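PDB 7C6O: cobalamin biosynthesis protein CobN from Mycobacterium tuberculosis, which probably catalyses, as the large subunit of cobaltochelatase, the ATP-dependent insertion of cobalt into the corrin ring during cobalamin biosynthesis. Local coordinates for residues I139-E151 / G164-W176. Numbering follows the deposited sequence.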
# COMPACT_ATOMS: atom_id res chain seq x y z
N ILE A 139 25.46 -25.67 -33.68
CA ILE A 139 25.87 -25.95 -32.31
C ILE A 139 26.51 -24.73 -31.67
O ILE A 139 26.22 -24.39 -30.51
CB ILE A 139 26.80 -27.18 -32.27
CG1 ILE A 139 26.06 -28.41 -32.79
CG2 ILE A 139 27.33 -27.41 -30.86
CD1 ILE A 139 26.92 -29.66 -32.91
N TYR A 140 27.39 -24.03 -32.41
CA TYR A 140 27.99 -22.80 -31.90
C TYR A 140 26.92 -21.83 -31.42
O TYR A 140 27.03 -21.25 -30.33
CB TYR A 140 28.84 -22.13 -32.98
CG TYR A 140 30.26 -22.63 -33.12
CD1 TYR A 140 31.21 -22.40 -32.12
CD2 TYR A 140 30.68 -23.27 -34.27
CE1 TYR A 140 32.52 -22.83 -32.26
CE2 TYR A 140 31.98 -23.71 -34.43
CZ TYR A 140 32.90 -23.48 -33.42
OH TYR A 140 34.19 -23.92 -33.58
N LEU A 141 25.87 -21.65 -32.22
CA LEU A 141 24.84 -20.67 -31.90
C LEU A 141 23.85 -21.19 -30.87
O LEU A 141 23.33 -20.41 -30.07
CB LEU A 141 24.12 -20.25 -33.19
CG LEU A 141 25.00 -19.44 -34.14
CD1 LEU A 141 24.44 -19.42 -35.56
CD2 LEU A 141 25.17 -18.02 -33.61
N ALA A 142 23.58 -22.50 -30.87
CA ALA A 142 22.68 -23.07 -29.87
C ALA A 142 23.25 -22.90 -28.47
O ALA A 142 22.55 -22.49 -27.54
CB ALA A 142 22.42 -24.54 -30.16
N HIS A 143 24.54 -23.20 -28.29
CA HIS A 143 25.19 -22.95 -27.01
C HIS A 143 25.33 -21.45 -26.76
O HIS A 143 25.09 -20.98 -25.64
CB HIS A 143 26.56 -23.63 -26.96
CG HIS A 143 26.49 -25.12 -26.84
ND1 HIS A 143 25.73 -25.75 -25.88
CD2 HIS A 143 27.09 -26.10 -27.55
CE1 HIS A 143 25.86 -27.06 -26.01
NE2 HIS A 143 26.69 -27.29 -27.01
N GLY A 144 25.72 -20.70 -27.78
CA GLY A 144 25.81 -19.26 -27.67
C GLY A 144 26.95 -18.80 -26.77
O GLY A 144 27.86 -19.54 -26.41
N GLY A 145 26.87 -17.52 -26.41
CA GLY A 145 27.89 -16.89 -25.61
C GLY A 145 28.95 -16.22 -26.46
O GLY A 145 29.13 -16.51 -27.64
N VAL A 146 29.69 -15.30 -25.82
CA VAL A 146 30.68 -14.51 -26.53
C VAL A 146 31.78 -15.40 -27.11
O VAL A 146 32.23 -15.20 -28.24
CB VAL A 146 31.26 -13.43 -25.60
CG1 VAL A 146 32.31 -12.61 -26.33
CG2 VAL A 146 30.15 -12.53 -25.08
N ASP A 147 32.22 -16.40 -26.34
CA ASP A 147 33.29 -17.28 -26.81
C ASP A 147 32.89 -18.03 -28.07
O ASP A 147 33.66 -18.12 -29.03
CB ASP A 147 33.70 -18.26 -25.71
CG ASP A 147 34.37 -17.57 -24.53
OD1 ASP A 147 34.94 -16.48 -24.72
OD2 ASP A 147 34.33 -18.14 -23.42
N ASN A 148 31.68 -18.60 -28.07
CA ASN A 148 31.24 -19.37 -29.24
C ASN A 148 31.06 -18.48 -30.46
O ASN A 148 31.35 -18.91 -31.59
CB ASN A 148 29.95 -20.12 -28.92
CG ASN A 148 30.20 -21.37 -28.11
OD1 ASN A 148 31.22 -22.05 -28.29
ND2 ASN A 148 29.28 -21.70 -27.21
N LEU A 149 30.57 -17.25 -30.28
CA LEU A 149 30.43 -16.36 -31.42
C LEU A 149 31.79 -15.96 -31.98
O LEU A 149 31.92 -15.78 -33.20
CB LEU A 149 29.63 -15.11 -31.02
CG LEU A 149 28.13 -15.12 -31.36
CD1 LEU A 149 27.92 -15.13 -32.87
CD2 LEU A 149 27.43 -16.31 -30.71
N ARG A 150 32.80 -15.83 -31.13
CA ARG A 150 34.14 -15.51 -31.61
C ARG A 150 34.73 -16.68 -32.39
O ARG A 150 35.27 -16.50 -33.49
CB ARG A 150 35.04 -15.13 -30.44
CG ARG A 150 36.49 -14.87 -30.84
CD ARG A 150 37.32 -14.34 -29.67
NE ARG A 150 36.89 -14.89 -28.39
CZ ARG A 150 36.28 -14.19 -27.44
NH1 ARG A 150 36.04 -12.89 -27.62
NH2 ARG A 150 35.92 -14.77 -26.31
N GLU A 151 34.62 -17.89 -31.85
CA GLU A 151 35.15 -19.06 -32.55
C GLU A 151 34.34 -19.40 -33.79
O GLU A 151 34.89 -19.90 -34.77
CB GLU A 151 35.22 -20.26 -31.61
CG GLU A 151 36.10 -20.03 -30.39
CD GLU A 151 37.53 -19.68 -30.76
OE1 GLU A 151 38.14 -20.40 -31.58
OE2 GLU A 151 38.05 -18.66 -30.23
N GLY A 164 43.37 -19.19 -42.25
CA GLY A 164 44.10 -19.94 -41.24
C GLY A 164 44.08 -19.31 -39.86
O GLY A 164 45.11 -19.27 -39.18
N PHE A 165 42.92 -18.82 -39.43
CA PHE A 165 42.82 -18.22 -38.11
C PHE A 165 42.99 -19.27 -37.01
O PHE A 165 43.53 -18.96 -35.94
CB PHE A 165 41.48 -17.50 -37.93
CG PHE A 165 41.32 -16.29 -38.81
CD1 PHE A 165 41.82 -15.06 -38.40
CD2 PHE A 165 40.67 -16.38 -40.02
CE1 PHE A 165 41.67 -13.95 -39.21
CE2 PHE A 165 40.51 -15.27 -40.83
CZ PHE A 165 41.02 -14.05 -40.42
N GLY A 166 42.52 -20.49 -37.25
CA GLY A 166 42.44 -21.48 -36.19
C GLY A 166 41.20 -21.25 -35.35
O GLY A 166 40.75 -20.11 -35.21
N PHE A 167 40.64 -22.31 -34.78
CA PHE A 167 39.41 -22.18 -34.02
C PHE A 167 39.31 -23.30 -33.00
O PHE A 167 39.90 -24.38 -33.16
CB PHE A 167 38.18 -22.20 -34.94
CG PHE A 167 38.10 -23.40 -35.84
CD1 PHE A 167 37.54 -24.59 -35.39
CD2 PHE A 167 38.59 -23.34 -37.14
CE1 PHE A 167 37.47 -25.70 -36.21
CE2 PHE A 167 38.52 -24.45 -37.96
CZ PHE A 167 37.96 -25.63 -37.50
N THR A 168 38.55 -23.04 -31.94
CA THR A 168 38.13 -23.89 -30.84
C THR A 168 36.75 -24.46 -31.13
O THR A 168 35.88 -23.75 -31.66
CB THR A 168 38.10 -23.09 -29.54
OG1 THR A 168 39.42 -22.61 -29.24
CG2 THR A 168 37.60 -23.94 -28.37
N PRO A 169 36.52 -25.74 -30.83
CA PRO A 169 35.18 -26.31 -31.00
C PRO A 169 34.16 -25.60 -30.13
O PRO A 169 34.54 -24.86 -29.20
CB PRO A 169 35.37 -27.77 -30.55
CG PRO A 169 36.82 -28.04 -30.74
CD PRO A 169 37.52 -26.75 -30.45
N PRO A 170 32.87 -25.77 -30.40
CA PRO A 170 31.85 -25.15 -29.54
C PRO A 170 31.99 -25.61 -28.10
O PRO A 170 32.28 -26.78 -27.83
CB PRO A 170 30.53 -25.63 -30.16
CG PRO A 170 30.87 -25.98 -31.58
CD PRO A 170 32.27 -26.50 -31.53
N VAL A 171 31.78 -24.68 -27.18
CA VAL A 171 31.84 -24.96 -25.75
C VAL A 171 30.45 -24.80 -25.15
O VAL A 171 29.73 -23.84 -25.46
CB VAL A 171 32.86 -24.05 -25.02
CG1 VAL A 171 34.27 -24.38 -25.48
CG2 VAL A 171 32.54 -22.58 -25.27
N ALA A 172 30.07 -25.75 -24.31
CA ALA A 172 28.80 -25.65 -23.61
C ALA A 172 28.85 -24.55 -22.57
O ALA A 172 29.89 -24.30 -21.95
CB ALA A 172 28.44 -26.98 -22.95
N THR A 173 27.73 -23.87 -22.39
CA THR A 173 27.61 -22.84 -21.37
C THR A 173 26.72 -23.33 -20.25
O THR A 173 25.61 -23.81 -20.51
CB THR A 173 27.04 -21.56 -21.97
OG1 THR A 173 26.06 -21.90 -22.96
CG2 THR A 173 28.14 -20.74 -22.61
N PRO A 174 27.17 -23.24 -19.00
CA PRO A 174 26.39 -23.80 -17.89
C PRO A 174 25.08 -23.05 -17.70
O PRO A 174 24.91 -21.91 -18.14
CB PRO A 174 27.31 -23.62 -16.67
CG PRO A 174 28.65 -23.26 -17.22
CD PRO A 174 28.40 -22.59 -18.53
N THR A 175 24.14 -23.73 -17.04
CA THR A 175 22.87 -23.08 -16.70
C THR A 175 23.06 -21.98 -15.67
O THR A 175 22.21 -21.08 -15.59
CB THR A 175 21.87 -24.12 -16.20
OG1 THR A 175 22.40 -24.76 -15.03
CG2 THR A 175 21.62 -25.18 -17.26
N TRP A 176 24.14 -22.03 -14.90
CA TRP A 176 24.47 -20.99 -13.94
C TRP A 176 25.98 -20.95 -13.79
O TRP A 176 26.67 -21.93 -14.09
CB TRP A 176 23.80 -21.24 -12.58
CG TRP A 176 24.42 -22.37 -11.82
CD1 TRP A 176 24.09 -23.70 -11.91
CD2 TRP A 176 25.47 -22.28 -10.86
NE1 TRP A 176 24.88 -24.44 -11.06
CE2 TRP A 176 25.74 -23.59 -10.40
CE3 TRP A 176 26.22 -21.22 -10.33
CZ2 TRP A 176 26.71 -23.87 -9.45
CZ3 TRP A 176 27.19 -21.50 -9.38
CH2 TRP A 176 27.43 -22.81 -8.95
O HOH W 1 24.64 -25.05 -23.29
O HOH W 2 34.08 -22.11 -28.73
O HOH W 3 40.00 -18.55 -32.95
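Asn148 and Val171 meet through a pair of nearly straight hydrogen bonds. Val171 N gives its hydrogen to Asn148 OD1 at 2.9 Å, on a lone pair in the carbonyl plane, and Asn148 ND2 returns one to Val171 O at 2.8 Å. The flat carboxamide thus reads both polar atoms of one residue, much as a neighbouring strand would. Its ND2 also donates to Gly144 O, which ties the turn between the two helices to the same amide, while a water on OD1 bridges to Pro169 O. Thr168 O lies at the edge of the Tyr140 ring, in its plane, and takes the phenol hydrogen from OH at 2.6 Å. Thr168 N donates to Glu151 OE1 at 2.7 Å, on the anti side and 30° out of the carboxylate plane; Glu151 reaches it because its chain folds at chi2 (-58°), and a water links OE1 to Gly166 O. Thr173 OG1, a short hydroxyl arm, donates to His143 O at the helix end from above the carbonyl plane.

The extended, proline-rich segment 164-176 runs back across helices 131-143 and 146-161 and leads from the N-terminal region, with its four-stranded parallel sheet, to strand 176-178 at the edge of the next sheet. Proline suits such a path, having no N-H to satisfy.

Apolar packing centres on Pro170, whose CG sits over the middle of the Tyr140 ring, 3.5 Å from its centroid, in a CH-pi contact; Pro170 CB touches Ile139 CG2. The CA of Ala172 makes a second CH-pi contact, over a face of the His143 imidazole, 3.9 Å from its centroid, while its methyl lies near CE1. Through water, His143 ND1 is joined to Thr173 O, which also accepts from Arg197.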